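PDB 3ZRP: serine-pyruvate aminotransferase (agxt) from Sulfolobus solfataricus, which probably transfers amino groups as a pyridoxal-phosphate-dependent class-V aminotransferase, converting serine with pyruvate and alanine with glyoxylate. Local coordinates for residues W92-I95 and F96-Y99; E176-V180 and D181-T185; I268-H271 and T272-S276; R358-K362 and L363-I367. All coordinates share one frame; numbering follows the deposited sequence. Where two conformers were deposited one is given.

Interactions 1 and 2 belong to the part of the fold built on the large mixed sheet, near the cofactor. Interaction 1 touches interaction 2 where Trp-92 CH2 meets Leu-184 CD2 at 3.7 Å. The side chain of Trp-92 is about 7 Å from the bound pyridoxal phosphate, those of Tyr-183 and, in interaction 3, His-271 about 10 and 14 Å. Interaction 3 comes within about 9 Å of interaction 2, nearest atoms; interaction 4 stays about 15 Å from interaction 3 and about 30 Å from interaction 2. In interaction 4, Glu-365 is about 8 Å, between side chains, from Glu-288, a calcium-binding residue of this protein, though no ion is bound to it in this chain.

Interaction 1. Residues W92-I95 and F96-Y99; sequences WEQI and FKRY
Trp-92 and Phe-96, one helical turn apart, lie side by side where helix 87-96 ends in a type I beta turn from Phe-96 to Tyr-99, on the way to strand 102-106. The backbone makes the change of course. Phe-96 N bonds to Trp-92 O at 2.9 Å and Lys-97 N to Glu-93 O, both in alpha-helical spacing; Arg-98 N then tightens the coil by reaching Ile-95 O at 3.0 Å.

Among the apolar contacts, the six-membered ring of Trp-92 and the ring of Phe-96 are nearly parallel, their planes at 12°, but slid apart until they barely overlap. With CG anti to the carbonyl carbon in both residues (chi1 -76° and -65°), the rings lean the same way, and Trp-92 CE3 meets Phe-96 CE2 at 3.7 Å. Leu-74 and Val-103 also touch Phe-96, and an alanine here would probably open a gap between them and leave this flank of the indole without its neighbour.

The polar side chains take the outer flank. Glu-93 OE2 stands 4.3 Å from Lys-97 NZ, beyond a salt bridge, while Glu-93 OE1 pairs with Arg-107. Gln-94, bent back at its second torsion, sets OE1 3.4 Å from Lys-97 CE. The end of Arg-98 crosses to the second subunit, where its NH2 bonds to Ala-217 O; Tyr-219 of that subunit packs on Gln-94 and Ile-95, making this helix end part of the dimer interface. Tyr-99, whose OH bonds to Glu-68, turns its ring edge to the helix, with Ile-95 O in the ring plane 3.3 Å from CD1.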
loop_
_atom_site.group_PDB
_atom_site.type_symbol
_atom_site.label_atom_id
_atom_site.label_comp_id
_atom_site.label_asym_id
_atom_site.label_seq_id
_atom_site.Cartn_x
_atom_site.Cartn_y
_atom_site.Cartn_z
ATOM N N TRP A 92 7.678 -16.877 3.667
ATOM C CA TRP A 92 8.518 -16.465 4.774
ATOM C C TRP A 92 10.017 -16.640 4.419
ATOM O O TRP A 92 10.825 -15.732 4.639
ATOM C CB TRP A 92 8.231 -17.297 6.033
ATOM C CG TRP A 92 6.991 -17.000 6.819
ATOM C CD1 TRP A 92 5.967 -17.867 7.054
ATOM C CD2 TRP A 92 6.670 -15.793 7.529
ATOM N NE1 TRP A 92 5.018 -17.274 7.849
ATOM C CE2 TRP A 92 5.422 -15.993 8.144
ATOM C CE3 TRP A 92 7.307 -14.548 7.674
ATOM C CZ2 TRP A 92 4.808 -15.016 8.940
ATOM C CZ3 TRP A 92 6.695 -13.559 8.449
ATOM C CH2 TRP A 92 5.447 -13.796 9.067
ATOM N N GLU A 93 10.372 -17.803 3.878
ATOM C CA GLU A 93 11.751 -18.084 3.441
ATOM C C GLU A 93 12.229 -17.119 2.331
ATOM O O GLU A 93 13.364 -16.617 2.391
ATOM C CB GLU A 93 11.906 -19.552 2.974
ATOM C CG GLU A 93 13.336 -19.929 2.649
ATOM C CD GLU A 93 13.521 -21.331 2.126
ATOM O OE1 GLU A 93 12.649 -21.847 1.389
ATOM O OE2 GLU A 93 14.578 -21.914 2.453
ATOM N N GLN A 94 11.369 -16.862 1.346
ATOM C CA GLN A 94 11.703 -15.917 0.250
ATOM C C GLN A 94 11.986 -14.502 0.781
ATOM O O GLN A 94 12.971 -13.861 0.354
ATOM C CB GLN A 94 10.634 -15.918 -0.853
ATOM C CG GLN A 94 10.544 -17.274 -1.579
ATOM C CD GLN A 94 11.868 -17.666 -2.196
ATOM O OE1 GLN A 94 12.518 -18.641 -1.775
ATOM N NE2 GLN A 94 12.311 -16.872 -3.175
ATOM N N ILE A 95 11.155 -14.042 1.721
ATOM C CA ILE A 95 11.363 -12.759 2.407
ATOM C C ILE A 95 12.693 -12.760 3.185
ATOM O O ILE A 95 13.545 -11.872 2.972
ATOM C CB ILE A 95 10.190 -12.417 3.366
ATOM C CG1 ILE A 95 8.882 -12.182 2.593
ATOM C CG2 ILE A 95 10.528 -11.207 4.268
ATOM C CD1 ILE A 95 7.618 -12.148 3.504
ATOM N N PHE A 96 12.885 -13.767 4.038
ATOM C CA PHE A 96 14.050 -13.783 4.917
ATOM C C PHE A 96 15.380 -13.996 4.192
ATOM O O PHE A 96 16.408 -13.654 4.750
ATOM C CB PHE A 96 13.909 -14.785 6.086
ATOM C CG PHE A 96 12.812 -14.447 7.078
ATOM C CD1 PHE A 96 12.654 -13.151 7.576
ATOM C CD2 PHE A 96 11.939 -15.447 7.520
ATOM C CE1 PHE A 96 11.655 -12.848 8.510
ATOM C CE2 PHE A 96 10.917 -15.155 8.461
ATOM C CZ PHE A 96 10.776 -13.860 8.939
ATOM N N LYS A 97 15.349 -14.523 2.954
ATOM C CA LYS A 97 16.534 -14.628 2.101
ATOM C C LYS A 97 17.132 -13.260 1.793
ATOM O O LYS A 97 18.316 -13.152 1.488
ATOM C CB LYS A 97 16.189 -15.300 0.771
ATOM C CG LYS A 97 16.380 -16.822 0.707
ATOM C CD LYS A 97 16.154 -17.296 -0.756
ATOM C CE LYS A 97 15.782 -18.775 -0.874
ATOM N NZ LYS A 97 16.874 -19.678 -0.405
ATOM N N ARG A 98 16.314 -12.213 1.890
ATOM C CA ARG A 98 16.768 -10.849 1.620
ATOM C C ARG A 98 17.458 -10.205 2.820
ATOM O O ARG A 98 17.968 -9.098 2.708
ATOM C CB ARG A 98 15.590 -9.976 1.170
ATOM C CG ARG A 98 14.837 -10.461 -0.082
ATOM C CD ARG A 98 15.776 -10.779 -1.248
ATOM N NE ARG A 98 16.491 -9.573 -1.664
ATOM C CZ ARG A 98 17.354 -9.496 -2.674
ATOM N NH1 ARG A 98 17.621 -10.578 -3.393
ATOM N NH2 ARG A 98 17.961 -8.336 -2.952
ATOM N N TYR A 99 17.446 -10.885 3.975
ATOM C CA TYR A 99 17.934 -10.328 5.226
ATOM C C TYR A 99 19.072 -11.180 5.784
ATOM O O TYR A 99 19.104 -12.380 5.547
ATOM C CB TYR A 99 16.789 -10.205 6.252
ATOM C CG TYR A 99 15.772 -9.153 5.807
ATOM C CD1 TYR A 99 14.759 -9.482 4.874
ATOM C CD2 TYR A 99 15.893 -7.812 6.221
ATOM C CE1 TYR A 99 13.835 -8.495 4.408
ATOM C CE2 TYR A 99 14.987 -6.844 5.795
ATOM C CZ TYR A 99 13.979 -7.176 4.876
ATOM O OH TYR A 99 13.128 -6.185 4.440
#

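Interaction 2. Residues E176-V180 and D181-T185; sequences EEWNV and DVYLT
Val-180 sets both methyls against one flank of the Tyr-183 ring, CG1 at 3.6 Å and CG2 at 3.7 Å from CD2. CG1 stands anti to the backbone N (chi1 177°), which carries it forward along the chain until it lies only 3.1 Å from Val-182 O, a tight fit. The first torsion of Tyr-183, chi1 -139°, lies off the staggered positions, and its hydroxyl end reaches the rim of Trp-178. There the two aromatics meet at their edges: Tyr-183 OH lies in the indole plane, 3.8 Å from Trp-178 CZ3, and Trp-178 CE3 is near the plane of the phenol ring. The chain doubles back through a type I beta turn, Glu-176 to Asn-179, closed by Asn-179 N on Glu-176 O, and then enters strand 182-186 of the seven-stranded mixed sheet. Asn-179 itself has left-handed helical backbone angles. Its OD1 receives a hydrogen bond from a water at 2.9 Å, and the same water donates to Asp-181 OD1 at 2.7 Å. The buried Asp-181 carboxylate is gripped further by Ser-203 at OD1 and by Arg-154 and the amide of Ile-160 at OD2. Helix 146-153 lies against Trp-178, Val-180 and Tyr-183 through Val-146, Lys-147 and Ile-150.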
loop_
_atom_site.group_PDB
_atom_site.type_symbol
_atom_site.label_atom_id
_atom_site.label_comp_id
_atom_site.label_asym_id
_atom_site.label_seq_id
_atom_site.Cartn_x
_atom_site.Cartn_y
_atom_site.Cartn_z
ATOM N N GLU A 176 -3.812 -13.634 22.309
ATOM C CA GLU A 176 -3.307 -13.476 23.687
ATOM C C GLU A 176 -3.278 -14.809 24.458
ATOM O O GLU A 176 -2.263 -15.166 25.080
ATOM C CB GLU A 176 -4.105 -12.421 24.454
ATOM C CG GLU A 176 -3.812 -12.406 25.955
ATOM C CD GLU A 176 -4.159 -11.098 26.647
ATOM O OE1 GLU A 176 -4.889 -10.251 26.086
ATOM O OE2 GLU A 176 -3.697 -10.923 27.788
ATOM N N GLU A 177 -4.388 -15.536 24.410
ATOM C CA GLU A 177 -4.504 -16.806 25.123
ATOM C C GLU A 177 -3.471 -17.830 24.652
ATOM O O GLU A 177 -2.894 -18.540 25.472
ATOM C CB GLU A 177 -5.914 -17.368 25.000
ATOM C CG GLU A 177 -6.224 -18.467 26.011
ATOM C CD GLU A 177 -7.486 -19.225 25.665
ATOM O OE1 GLU A 177 -8.566 -18.593 25.601
ATOM O OE2 GLU A 177 -7.391 -20.453 25.454
ATOM N N TRP A 178 -3.221 -17.883 23.348
ATOM C CA TRP A 178 -2.206 -18.784 22.803
ATOM C C TRP A 178 -0.788 -18.228 22.931
ATOM O O TRP A 178 0.173 -18.950 22.660
ATOM C CB TRP A 178 -2.482 -19.146 21.348
ATOM C CG TRP A 178 -3.834 -19.730 21.068
ATOM C CD1 TRP A 178 -4.674 -20.363 21.962
ATOM C CD2 TRP A 178 -4.477 -19.805 19.791
ATOM N NE1 TRP A 178 -5.821 -20.769 21.325
ATOM C CE2 TRP A 178 -5.734 -20.439 19.990
ATOM C CE3 TRP A 178 -4.134 -19.364 18.499
ATOM C CZ2 TRP A 178 -6.634 -20.680 18.948
ATOM C CZ3 TRP A 178 -5.047 -19.588 17.456
ATOM C CH2 TRP A 178 -6.282 -20.248 17.687
ATOM N N ASN A 179 -0.671 -16.976 23.381
ATOM C CA ASN A 179 0.620 -16.294 23.580
ATOM C C ASN A 179 1.408 -16.182 22.253
ATOM O O ASN A 179 2.517 -16.668 22.145
ATOM C CB ASN A 179 1.435 -16.984 24.695
ATOM C CG ASN A 179 2.457 -16.056 25.380
ATOM O OD1 ASN A 179 2.692 -14.908 24.970
ATOM N ND2 ASN A 179 3.079 -16.575 26.441
ATOM N N VAL A 180 0.793 -15.562 21.248
ATOM C CA VAL A 180 1.447 -15.292 19.948
ATOM C C VAL A 180 2.075 -13.915 20.056
ATOM O O VAL A 180 1.509 -13.010 20.687
ATOM C CB VAL A 180 0.435 -15.336 18.774
ATOM C CG1 VAL A 180 1.118 -14.962 17.390
ATOM C CG2 VAL A 180 -0.206 -16.706 18.692
ATOM N N ASP A 181 3.248 -13.745 19.452
ATOM C CA ASP A 181 3.924 -12.449 19.499
ATOM C C ASP A 181 3.579 -11.504 18.365
ATOM O O ASP A 181 3.544 -10.282 18.571
ATOM C CB ASP A 181 5.421 -12.656 19.637
ATOM C CG ASP A 181 5.755 -13.363 20.928
ATOM O OD1 ASP A 181 5.486 -12.760 21.994
ATOM O OD2 ASP A 181 6.203 -14.526 20.860
ATOM N N VAL A 182 3.366 -12.075 17.172
ATOM C CA VAL A 182 2.811 -11.349 16.018
ATOM C C VAL A 182 1.766 -12.219 15.342
ATOM O O VAL A 182 2.057 -13.314 14.892
ATOM C CB VAL A 182 3.879 -11.010 14.923
ATOM C CG1 VAL A 182 3.217 -10.202 13.780
ATOM C CG2 VAL A 182 5.084 -10.225 15.507
ATOM N N TYR A 183 0.539 -11.728 15.260
ATOM C CA TYR A 183 -0.505 -12.408 14.501
ATOM C C TYR A 183 -0.833 -11.409 13.397
ATOM O O TYR A 183 -1.042 -10.233 13.688
ATOM C CB TYR A 183 -1.739 -12.713 15.397
ATOM C CG TYR A 183 -2.316 -14.083 15.140
ATOM C CD1 TYR A 183 -2.849 -14.408 13.885
ATOM C CD2 TYR A 183 -2.298 -15.078 16.136
ATOM C CE1 TYR A 183 -3.361 -15.676 13.618
ATOM C CE2 TYR A 183 -2.826 -16.355 15.893
ATOM C CZ TYR A 183 -3.341 -16.651 14.616
ATOM O OH TYR A 183 -3.844 -17.896 14.317
ATOM N N LEU A 184 -0.801 -11.824 12.138
ATOM C CA LEU A 184 -0.971 -10.843 11.085
ATOM C C LEU A 184 -2.014 -11.318 10.067
ATOM O O LEU A 184 -2.307 -12.529 9.959
ATOM C CB LEU A 184 0.380 -10.500 10.416
ATOM C CG LEU A 184 1.088 -11.648 9.687
ATOM C CD1 LEU A 184 0.552 -11.812 8.249
ATOM C CD2 LEU A 184 2.619 -11.465 9.670
ATOM N N THR A 185 -2.602 -10.351 9.370
ATOM C CA THR A 185 -3.566 -10.640 8.329
ATOM C C THR A 185 -3.537 -9.525 7.252
ATOM O O THR A 185 -2.615 -8.675 7.235
ATOM C CB THR A 185 -4.992 -10.939 8.923
ATOM O OG1 THR A 185 -5.829 -11.459 7.898
ATOM C CG2 THR A 185 -5.661 -9.698 9.525
HETATM O O HOH W 1 4.996 -13.175 24.578
#

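Interaction 3. Residues I268-H271 and T272-S276; sequences IKRH and TMVAS
Thr-272, Val-274 and Ala-275 each press on carbonyls of the preceding turn, in an uninterrupted alpha-helical run within helix 264-284. Four successive i to i+4 bonds, from Thr-272 N to Ile-268 O through to Ala-275 N on His-271 O, have the same 2.9 Å length, and the Val-274 N to Arg-270 O bond is the straightest at 170°. The inner side is close-packed: Ala-275 CB sits 3.2 Å from His-271 O, and Val-274 CG2, anti to the carbonyl carbon while CG1 is anti to the backbone N (chi1 167°), comes to 3.3 Å from Arg-270 O. Val-274 CG2 also lies alongside the Arg-270 chain, 4.2 Å from its CG. On the solvent side Lys-269 and Met-273 reach outward, and both were deposited in two conformers, a sign of looser order. Thr-272 lies between, with OG1 3.1 Å from Ile-268 O. Buried His-271 turns ND1 back to Arg-267 O and accepts from Gly-342 N at NE2. Arg-270 pairs with Glu-262 of helix 246-262 and bonds to Gly-342 O and Val-344 O, so that the helix is tied both to its predecessor and to the loop between strand 335-339 and helix 346-363.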
loop_
_atom_site.group_PDB
_atom_site.type_symbol
_atom_site.label_atom_id
_atom_site.label_comp_id
_atom_site.label_asym_id
_atom_site.label_seq_id
_atom_site.Cartn_x
_atom_site.Cartn_y
_atom_site.Cartn_z
ATOM N N ILE A 268 -17.415 -17.156 12.909
ATOM C CA ILE A 268 -16.632 -18.388 12.867
ATOM C C ILE A 268 -17.569 -19.574 12.581
ATOM O O ILE A 268 -17.319 -20.364 11.668
ATOM C CB ILE A 268 -15.824 -18.591 14.182
ATOM C CG1 ILE A 268 -14.667 -17.586 14.265
ATOM C CG2 ILE A 268 -15.280 -20.008 14.307
ATOM C CD1 ILE A 268 -14.133 -17.385 15.696
ATOM N N LYS A 269 -18.664 -19.661 13.338
ATOM C CA LYS A 269 -19.652 -20.731 13.167
ATOM C C LYS A 269 -20.212 -20.776 11.757
ATOM O O LYS A 269 -20.343 -21.866 11.171
ATOM C CB LYS A 269 -20.779 -20.597 14.203
ATOM C CG LYS A 269 -20.365 -21.046 15.588
ATOM C CD LYS A 269 -21.430 -20.748 16.624
ATOM C CE LYS A 269 -20.887 -20.938 18.039
ATOM N NZ LYS A 269 -21.617 -20.087 19.029
ATOM N N ARG A 270 -20.516 -19.598 11.195
ATOM C CA ARG A 270 -20.970 -19.514 9.783
ATOM C C ARG A 270 -19.944 -20.083 8.807
ATOM O O ARG A 270 -20.321 -20.841 7.914
ATOM C CB ARG A 270 -21.387 -18.082 9.380
ATOM C CG ARG A 270 -21.675 -17.906 7.852
ATOM C CD ARG A 270 -22.314 -16.526 7.566
ATOM N NE ARG A 270 -21.490 -15.420 8.068
ATOM C CZ ARG A 270 -20.418 -14.938 7.444
ATOM N NH1 ARG A 270 -20.027 -15.453 6.285
ATOM N NH2 ARG A 270 -19.729 -13.944 7.979
ATOM N N HIS A 271 -18.666 -19.695 8.940
ATOM C CA HIS A 271 -17.609 -20.283 8.116
ATOM C C HIS A 271 -17.512 -21.804 8.290
ATOM O O HIS A 271 -17.377 -22.526 7.314
ATOM C CB HIS A 271 -16.237 -19.621 8.412
ATOM C CG HIS A 271 -16.105 -18.249 7.827
ATOM N ND1 HIS A 271 -16.579 -17.127 8.460
ATOM C CD2 HIS A 271 -15.589 -17.823 6.645
ATOM C CE1 HIS A 271 -16.348 -16.060 7.709
ATOM N NE2 HIS A 271 -15.737 -16.453 6.606
ATOM N N THR A 272 -17.586 -22.277 9.531
ATOM C CA THR A 272 -17.546 -23.732 9.788
ATOM C C THR A 272 -18.700 -24.448 9.068
ATOM O O THR A 272 -18.484 -25.468 8.406
ATOM C CB THR A 272 -17.612 -24.053 11.288
ATOM O OG1 THR A 272 -16.587 -23.334 11.989
ATOM C CG2 THR A 272 -17.449 -25.561 11.540
ATOM N N MET A 273 -19.916 -23.892 9.189
ATOM C CA MET A 273 -21.112 -24.484 8.586
ATOM C C MET A 273 -21.024 -24.488 7.063
ATOM O O MET A 273 -21.238 -25.524 6.413
ATOM C CB MET A 273 -22.373 -23.738 9.030
ATOM C CG MET A 273 -23.656 -24.226 8.326
ATOM S SD MET A 273 -25.118 -23.231 8.668
ATOM C CE MET A 273 -25.361 -23.512 10.433
ATOM N N VAL A 274 -20.703 -23.325 6.490
ATOM C CA VAL A 274 -20.617 -23.200 5.046
ATOM C C VAL A 274 -19.534 -24.133 4.487
ATOM O O VAL A 274 -19.759 -24.819 3.491
ATOM C CB VAL A 274 -20.360 -21.721 4.581
ATOM C CG1 VAL A 274 -19.953 -21.672 3.095
ATOM C CG2 VAL A 274 -21.582 -20.852 4.840
ATOM N N ALA A 275 -18.356 -24.138 5.107
ATOM C CA ALA A 275 -17.259 -24.999 4.623
ATOM C C ALA A 275 -17.605 -26.500 4.702
ATOM O O ALA A 275 -17.375 -27.229 3.746
ATOM C CB ALA A 275 -15.947 -24.691 5.376
ATOM N N SER A 276 -18.160 -26.936 5.840
ATOM C CA SER A 276 -18.574 -28.328 6.014
ATOM C C SER A 276 -19.629 -28.707 4.972
ATOM O O SER A 276 -19.601 -29.815 4.425
ATOM C CB SER A 276 -19.133 -28.569 7.423
ATOM O OG SER A 276 -18.180 -28.347 8.435
#

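Interaction 4. Residues R358-K362 and L363-I367; sequences RTLRK and LGEPI
Glu-365 N turns back to Leu-360 O at 3.2 Å with an N-H angle of 158°, the main polar tie of the Schellman motif that ends helix 346-363. The second bond of the motif, Gly-364 N to Arg-361 O, is weak at 3.5 Å, and Leu-363 N makes another weak bond to Leu-360 O. Gly-364 has the positive phi (79°) that lets the chain reverse out of the last turn. The Glu-365 carboxylate is buried, yet held by three backbone amides before helix 311-319: OE1 takes those of Val-308 and Ala-309, OE2 that of Lys-307.

Around this polar core the side chains pack in two groups. Leu-360 lies alongside Glu-365, CB to CB 3.9 Å, the apolar contact that accompanies a Schellman turn, and Ile-367 crosses Leu-360 at about a right angle, with CG2 4.0 Å from Leu-360 CD1. On another flank Leu-363 points the same way as Thr-359, CG anti to the carbonyl carbon (chi1 -68°), which places CD1 3.9 Å from Thr-359 CG2 and 3.4 Å from Thr-359 O. Leu-363 also touches Lys-313 and Val-314 of helix 311-319; an alanine in its place would probably take away the methyl that packs on Thr-359 CG2 and open a gap between the two helices. Arg-361, farther out, makes a cation-pi contact with Phe-369.

The weak second bond suggests that burial of Leu-360 and Ile-367 and the packing of Leu-363, together with the amide-held carboxylate, share the work of fixing this helix end.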
loop_
_atom_site.group_PDB
_atom_site.type_symbol
_atom_site.label_atom_id
_atom_site.label_comp_id
_atom_site.label_asym_id
_atom_site.label_seq_id
_atom_site.Cartn_x
_atom_site.Cartn_y
_atom_site.Cartn_z
ATOM N N ARG A 358 -22.667 -29.000 -12.816
ATOM C CA ARG A 358 -22.966 -28.819 -14.242
ATOM C C ARG A 358 -21.752 -28.486 -15.113
ATOM O O ARG A 358 -21.733 -28.784 -16.318
ATOM C CB ARG A 358 -24.149 -27.872 -14.481
ATOM C CG ARG A 358 -24.076 -26.520 -13.847
ATOM C CD ARG A 358 -25.480 -25.963 -13.771
ATOM N NE ARG A 358 -25.490 -24.505 -13.747
ATOM C CZ ARG A 358 -25.874 -23.766 -12.713
ATOM N NH1 ARG A 358 -26.294 -24.342 -11.597
ATOM N NH2 ARG A 358 -25.849 -22.441 -12.808
ATOM N N THR A 359 -20.719 -27.916 -14.504
ATOM C CA THR A 359 -19.496 -27.641 -15.234
ATOM C C THR A 359 -18.704 -28.944 -15.482
ATOM O O THR A 359 -18.216 -29.184 -16.596
ATOM C CB THR A 359 -18.647 -26.573 -14.522
ATOM O OG1 THR A 359 -19.466 -25.436 -14.241
ATOM C CG2 THR A 359 -17.469 -26.143 -15.382
ATOM N N LEU A 360 -18.606 -29.786 -14.453
ATOM C CA LEU A 360 -17.854 -31.044 -14.556
ATOM C C LEU A 360 -18.548 -32.061 -15.478
ATOM O O LEU A 360 -17.878 -32.854 -16.151
ATOM C CB LEU A 360 -17.584 -31.639 -13.170
ATOM C CG LEU A 360 -16.687 -30.819 -12.239
ATOM C CD1 LEU A 360 -16.323 -31.597 -10.973
ATOM C CD2 LEU A 360 -15.442 -30.349 -12.953
ATOM N N ARG A 361 -19.883 -32.019 -15.490
ATOM C CA ARG A 361 -20.706 -32.828 -16.390
ATOM C C ARG A 361 -20.321 -32.577 -17.849
ATOM O O ARG A 361 -20.072 -33.522 -18.605
ATOM C CB ARG A 361 -22.181 -32.490 -16.157
ATOM C CG ARG A 361 -23.213 -33.376 -16.868
ATOM C CD ARG A 361 -24.420 -33.633 -15.958
ATOM N NE ARG A 361 -25.715 -33.551 -16.644
ATOM C CZ ARG A 361 -26.732 -34.388 -16.447
ATOM N NH1 ARG A 361 -26.623 -35.410 -15.601
ATOM N NH2 ARG A 361 -27.864 -34.211 -17.115
ATOM N N LYS A 362 -20.260 -31.300 -18.232
ATOM C CA LYS A 362 -19.950 -30.913 -19.607
ATOM C C LYS A 362 -18.493 -31.177 -19.987
ATOM O O LYS A 362 -18.136 -31.146 -21.169
ATOM C CB LYS A 362 -20.324 -29.445 -19.867
ATOM C CG LYS A 362 -19.448 -28.392 -19.197
ATOM C CD LYS A 362 -20.088 -27.012 -19.274
ATOM C CE LYS A 362 -19.121 -25.923 -18.831
ATOM N NZ LYS A 362 -19.820 -24.629 -18.587
ATOM N N LEU A 363 -17.653 -31.441 -18.988
ATOM C CA LEU A 363 -16.219 -31.627 -19.233
ATOM C C LEU A 363 -15.708 -33.058 -18.990
ATOM O O LEU A 363 -14.513 -33.328 -19.137
ATOM C CB LEU A 363 -15.400 -30.597 -18.444
ATOM C CG LEU A 363 -15.523 -29.135 -18.888
ATOM C CD1 LEU A 363 -15.171 -28.186 -17.745
ATOM C CD2 LEU A 363 -14.647 -28.843 -20.105
ATOM N N GLY A 364 -16.613 -33.958 -18.600
ATOM C CA GLY A 364 -16.311 -35.384 -18.518
ATOM C C GLY A 364 -15.535 -35.834 -17.303
ATOM O O GLY A 364 -14.836 -36.846 -17.351
ATOM N N GLU A 365 -15.658 -35.092 -16.205
ATOM C CA GLU A 365 -15.077 -35.516 -14.934
ATOM C C GLU A 365 -15.999 -36.545 -14.275
ATOM O O GLU A 365 -17.201 -36.293 -14.120
ATOM C CB GLU A 365 -14.832 -34.310 -14.010
ATOM C CG GLU A 365 -14.212 -34.644 -12.634
ATOM C CD GLU A 365 -12.740 -35.053 -12.717
ATOM O OE1 GLU A 365 -12.083 -34.771 -13.741
ATOM O OE2 GLU A 365 -12.239 -35.660 -11.752
ATOM N N PRO A 366 -15.450 -37.716 -13.896
ATOM C CA PRO A 366 -16.261 -38.745 -13.238
ATOM C C PRO A 366 -16.854 -38.258 -11.913
ATOM O O PRO A 366 -16.136 -38.131 -10.913
ATOM C CB PRO A 366 -15.271 -39.903 -13.002
ATOM C CG PRO A 366 -13.914 -39.376 -13.358
ATOM C CD PRO A 366 -14.096 -38.190 -14.223
ATOM N N ILE A 367 -18.152 -37.977 -11.919
ATOM C CA ILE A 367 -18.852 -37.545 -10.718
ATOM C C ILE A 367 -20.204 -38.234 -10.566
ATOM O O ILE A 367 -20.740 -38.799 -11.527
ATOM C CB ILE A 367 -19.067 -36.001 -10.703
ATOM C CG1 ILE A 367 -19.785 -35.539 -11.979
ATOM C CG2 ILE A 367 -17.741 -35.275 -10.553
ATOM C CD1 ILE A 367 -20.401 -34.148 -11.868
#